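Local coordinates for putative alpha-L-fucosidase (Bacteroides thetaiotaomicron, PDB 3EYP), which probably hydrolyses alpha-L-fucosyl linkages as a glycoside hydrolase of family 29, at residues I122-H127 with A147-E152; H180-V185 with C192-T197. One frame throughout, in Å; residues are numbered along the deposited sequence.

Contact 1 of 2, residues I122-H127 with A147-E152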
# COMPACT_ATOMS: atom_id res chain seq x y z
N ILE A 122 12.55 1.18 5.24
CA ILE A 122 12.88 1.09 6.64
C ILE A 122 11.77 1.53 7.60
O ILE A 122 11.18 2.62 7.49
CB ILE A 122 14.09 1.99 6.97
CG1 ILE A 122 15.38 1.58 6.19
CG2 ILE A 122 14.36 1.98 8.40
CD1 ILE A 122 15.87 0.10 6.52
N TYR A 123 11.48 0.63 8.52
CA TYR A 123 10.62 0.89 9.69
C TYR A 123 11.58 1.10 10.89
O TYR A 123 12.35 0.21 11.25
CB TYR A 123 9.65 -0.28 9.88
CG TYR A 123 8.79 -0.32 11.14
CD1 TYR A 123 7.41 -0.41 11.04
CD2 TYR A 123 9.35 -0.25 12.42
CE1 TYR A 123 6.62 -0.48 12.16
CE2 TYR A 123 8.56 -0.28 13.55
CZ TYR A 123 7.18 -0.41 13.42
OH TYR A 123 6.36 -0.45 14.54
N LEU A 124 11.54 2.29 11.44
CA LEU A 124 12.37 2.70 12.61
C LEU A 124 11.46 3.31 13.67
O LEU A 124 11.06 4.45 13.56
CB LEU A 124 13.44 3.70 12.21
CG LEU A 124 14.51 4.13 13.22
CD1 LEU A 124 15.42 2.92 13.62
CD2 LEU A 124 15.29 5.26 12.66
N GLY A 125 11.15 2.48 14.67
CA GLY A 125 10.08 2.69 15.64
C GLY A 125 10.19 3.99 16.42
O GLY A 125 11.14 4.19 17.15
N PRO A 126 9.23 4.94 16.23
CA PRO A 126 9.36 6.14 17.05
C PRO A 126 9.30 5.96 18.55
O PRO A 126 10.12 6.51 19.27
CB PRO A 126 8.25 7.06 16.55
CG PRO A 126 8.00 6.63 15.16
CD PRO A 126 8.31 5.13 15.10
N HIS A 127 8.31 5.23 19.04
CA HIS A 127 8.23 4.89 20.45
C HIS A 127 9.26 3.78 20.71
O HIS A 127 9.32 2.78 19.98
CB HIS A 127 6.84 4.45 20.90
CG HIS A 127 6.77 4.03 22.34
ND1 HIS A 127 7.05 4.88 23.40
CD2 HIS A 127 6.40 2.86 22.89
CE1 HIS A 127 6.86 4.24 24.54
NE2 HIS A 127 6.49 3.00 24.26
N ALA A 147 17.64 10.65 15.75
CA ALA A 147 18.21 11.39 14.61
C ALA A 147 19.54 10.80 14.18
O ALA A 147 19.82 10.70 12.99
CB ALA A 147 18.35 12.91 14.91
N HIS A 148 20.32 10.37 15.16
CA HIS A 148 21.61 9.76 14.86
C HIS A 148 21.40 8.50 14.06
O HIS A 148 22.07 8.25 13.12
CB HIS A 148 22.43 9.45 16.12
CG HIS A 148 23.07 10.66 16.73
ND1 HIS A 148 23.85 11.55 16.01
CD2 HIS A 148 23.09 11.10 18.01
CE1 HIS A 148 24.28 12.51 16.82
NE2 HIS A 148 23.84 12.26 18.04
N GLN A 149 20.49 7.68 14.53
CA GLN A 149 20.21 6.39 13.90
C GLN A 149 19.64 6.54 12.50
O GLN A 149 19.97 5.80 11.57
CB GLN A 149 19.29 5.56 14.79
CG GLN A 149 19.96 5.13 16.08
CD GLN A 149 19.36 3.88 16.71
OE1 GLN A 149 18.11 3.75 16.84
NE2 GLN A 149 20.25 2.96 17.17
N LEU A 150 18.76 7.53 12.39
CA LEU A 150 18.15 7.91 11.13
C LEU A 150 19.24 8.27 10.14
O LEU A 150 19.30 7.77 9.03
CB LEU A 150 17.07 9.01 11.36
CG LEU A 150 15.99 9.21 10.31
CD1 LEU A 150 15.34 7.92 9.84
CD2 LEU A 150 15.00 10.40 10.70
N GLY A 151 20.21 9.03 10.61
CA GLY A 151 21.35 9.38 9.80
C GLY A 151 22.19 8.23 9.30
O GLY A 151 22.66 8.22 8.15
N GLU A 152 22.37 7.24 10.15
CA GLU A 152 23.04 6.04 9.74
C GLU A 152 22.22 5.35 8.63
O GLU A 152 22.74 4.98 7.58
CB GLU A 152 23.27 5.06 10.93
CG GLU A 152 24.17 5.61 12.04
CD GLU A 152 24.39 4.63 13.12
OE1 GLU A 152 23.37 4.05 13.52
OE2 GLU A 152 25.53 4.46 13.63
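With CG trans to the backbone N in both residues (chi1 -173° in Leu124, -159° in Leu150), two leucines reach toward each other between strand 119-124 and helix 139-155 and meet by their methyl ends. The second torsion of Leu124 (64°) spreads its two methyls over different partners on the helix. CD2 lies 3.9 Å from CD1 of Leu150 and also comes to 4.2 Å from the backbone N of Leu150, so this branch rests against both the side chain and the main chain of one helical residue. The other branch, CD1, faces the preceding residue, standing 4.3 Å from OE1 of Gln149. That is a loose van der Waals approach; the amide is anchored instead through NE2, which hydrogen-bonds to Ser86 OG. The side chains of Leu124 and Leu150 cross at a slant, and the backbones stay well apart, with 7.9 Å between CA of Leu124 and CA of Leu150. All three touching residues are buried, although the interface is small at 121 Å². Leu153, one helical turn beyond Gln149, also packs on Leu124, while the carbonyl O of Leu124 is bonded to Tyr146 OH. A parallel strand covered through aliphatic side chains by a helix later in the chain, here after the short helix 129-132, is the beta/alpha layering of a TIM-barrel-type catalytic domain.

Contact 2 of 2, residues H180-V185 with C192-T197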
# COMPACT_ATOMS: atom_id res chain seq x y z
N HIS A 180 12.63 17.61 12.85
CA HIS A 180 14.06 17.31 12.93
C HIS A 180 14.36 16.04 12.14
O HIS A 180 15.27 16.00 11.30
CB HIS A 180 14.50 17.20 14.41
CG HIS A 180 15.97 17.11 14.61
ND1 HIS A 180 16.86 18.06 14.15
CD2 HIS A 180 16.72 16.19 15.28
CE1 HIS A 180 18.09 17.71 14.49
NE2 HIS A 180 18.03 16.58 15.18
N TRP A 181 13.53 15.04 12.34
CA TRP A 181 13.68 13.76 11.61
C TRP A 181 13.37 13.81 10.12
O TRP A 181 14.10 13.30 9.26
CB TRP A 181 12.88 12.66 12.26
CG TRP A 181 13.21 12.40 13.70
CD1 TRP A 181 14.32 12.78 14.37
CD2 TRP A 181 12.37 11.73 14.64
NE1 TRP A 181 14.24 12.36 15.70
CE2 TRP A 181 13.04 11.73 15.88
CE3 TRP A 181 11.11 11.16 14.55
CZ2 TRP A 181 12.51 11.13 17.01
CZ3 TRP A 181 10.58 10.52 15.71
CH2 TRP A 181 11.27 10.54 16.91
N TYR A 182 12.29 14.48 9.82
CA TYR A 182 11.86 14.68 8.43
C TYR A 182 12.92 15.37 7.55
O TYR A 182 13.16 14.96 6.42
CB TYR A 182 10.59 15.53 8.43
CG TYR A 182 10.26 16.18 7.15
CD1 TYR A 182 9.68 15.45 6.12
CD2 TYR A 182 10.47 17.55 6.97
CE1 TYR A 182 9.32 16.06 4.96
CE2 TYR A 182 10.12 18.16 5.82
CZ TYR A 182 9.54 17.42 4.81
OH TYR A 182 9.20 18.04 3.62
N LYS A 183 13.60 16.35 8.13
CA LYS A 183 14.65 17.09 7.41
C LYS A 183 15.78 16.16 7.01
O LYS A 183 16.38 16.26 5.91
CB LYS A 183 15.18 18.27 8.27
CG LYS A 183 14.18 19.44 8.37
CD LYS A 183 14.72 20.67 9.15
CE LYS A 183 16.15 21.05 8.76
NZ LYS A 183 16.32 22.38 7.98
N ILE A 184 16.06 15.21 7.88
CA ILE A 184 17.10 14.21 7.58
C ILE A 184 16.69 13.35 6.44
O ILE A 184 17.43 13.17 5.48
CB ILE A 184 17.49 13.35 8.81
CG1 ILE A 184 18.18 14.26 9.82
CG2 ILE A 184 18.31 12.14 8.37
CD1 ILE A 184 17.96 13.90 11.27
N VAL A 185 15.51 12.77 6.56
CA VAL A 185 14.98 11.91 5.49
C VAL A 185 14.99 12.60 4.12
O VAL A 185 15.51 12.10 3.08
CB VAL A 185 13.58 11.28 5.86
CG1 VAL A 185 13.01 10.46 4.69
CG2 VAL A 185 13.66 10.35 7.15
N CYS A 192 12.23 9.34 -0.89
CA CYS A 192 11.70 8.52 0.21
C CYS A 192 10.32 9.00 0.65
O CYS A 192 10.11 10.11 1.10
CB CYS A 192 12.64 8.47 1.41
SG CYS A 192 12.07 7.24 2.68
N VAL A 193 9.39 8.08 0.55
CA VAL A 193 7.98 8.28 0.97
C VAL A 193 7.90 8.05 2.45
O VAL A 193 8.40 7.04 2.99
CB VAL A 193 7.05 7.25 0.28
CG1 VAL A 193 5.70 7.29 0.87
CG2 VAL A 193 6.97 7.44 -1.21
N ILE A 194 7.28 8.99 3.13
CA ILE A 194 7.05 8.89 4.57
C ILE A 194 5.62 8.48 4.95
O ILE A 194 4.65 9.17 4.61
CB ILE A 194 7.41 10.17 5.27
CG1 ILE A 194 8.91 10.47 5.10
CG2 ILE A 194 6.99 10.10 6.75
CD1 ILE A 194 9.26 11.92 5.56
N PHE A 195 5.52 7.32 5.61
CA PHE A 195 4.24 6.88 6.25
C PHE A 195 4.27 7.55 7.60
O PHE A 195 5.11 7.23 8.45
CB PHE A 195 4.13 5.36 6.40
CG PHE A 195 2.92 4.90 7.13
CD1 PHE A 195 1.75 4.54 6.44
CD2 PHE A 195 2.93 4.80 8.51
CE1 PHE A 195 0.60 4.11 7.12
CE2 PHE A 195 1.77 4.33 9.21
CZ PHE A 195 0.62 4.00 8.52
N GLY A 196 3.34 8.49 7.79
CA GLY A 196 3.33 9.32 9.01
C GLY A 196 2.01 9.24 9.75
O GLY A 196 0.93 9.15 9.17
N THR A 197 2.14 9.23 11.05
CA THR A 197 1.01 9.13 11.95
C THR A 197 1.12 10.22 13.00
O THR A 197 2.19 10.76 13.29
CB THR A 197 1.03 7.79 12.66
OG1 THR A 197 2.36 7.59 13.20
CG2 THR A 197 0.63 6.65 11.68
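This is an apolar helix-on-strand contact inside a beta-alpha-beta unit, in which helix 175-188 lies between strands 162-164 and 193-195 in sequence and packs back on the second of them. Four side chains make it, two from each segment, and together they bury 163 Å². Ile194 sends its long branch toward the helix: with chi2 at 169° the chain is extended and CD1 becomes its leading atom. That methyl meets the Tyr182 ring at the edge, close to the ring plane, 3.6 Å from CD1 of Tyr182. The two side chains cross at about a right angle; the ring of Tyr182 also stacks with that of Phe203. The same methyl of Ile194 lies 4.1 Å from CG1 of Val185, one turn further along the helix, and is thus shared between two helical residues. Val185 CG1 in turn reaches the residue just before the strand, with Cys192 CB and Cys192 SG each 3.9 Å from it. This end is also where the backbones come closer, 7.1 Å between CA of Val185 and CA of Cys192 against 8.5 Å between CA of Tyr182 and CA of Ile194. Val193, between the two inward-pointing residues of its segment, turns away and packs on helix 12-20. On the adjacent parallel strand 162-164, Thr163 touches both Val185 and Cys192, while Trp181 carries the helix surface across to Leu150 of helix 139-155.

Contacts 1 and 2 follow one another along the chain, and their centres are 10 Å apart. Both seat a helix on the same parallel sheet, where strand 162-164 lies between strands 119-124 and 193-195. The two helices also touch directly. Leu150 is one link: its CD1 serves contact 1, while its CD2 lies 3.4 Å from the backbone O of Trp181 and 3.8 Å from CG2 of Val185, which uses its other methyl in contact 2. Nearby, CB of Ala147 packs 3.7 Å from CD2 of His180 and 3.8 Å from CD1 of Ile184. The two strand-helix contacts are thus joined through packing between helices 139-155 and 175-188.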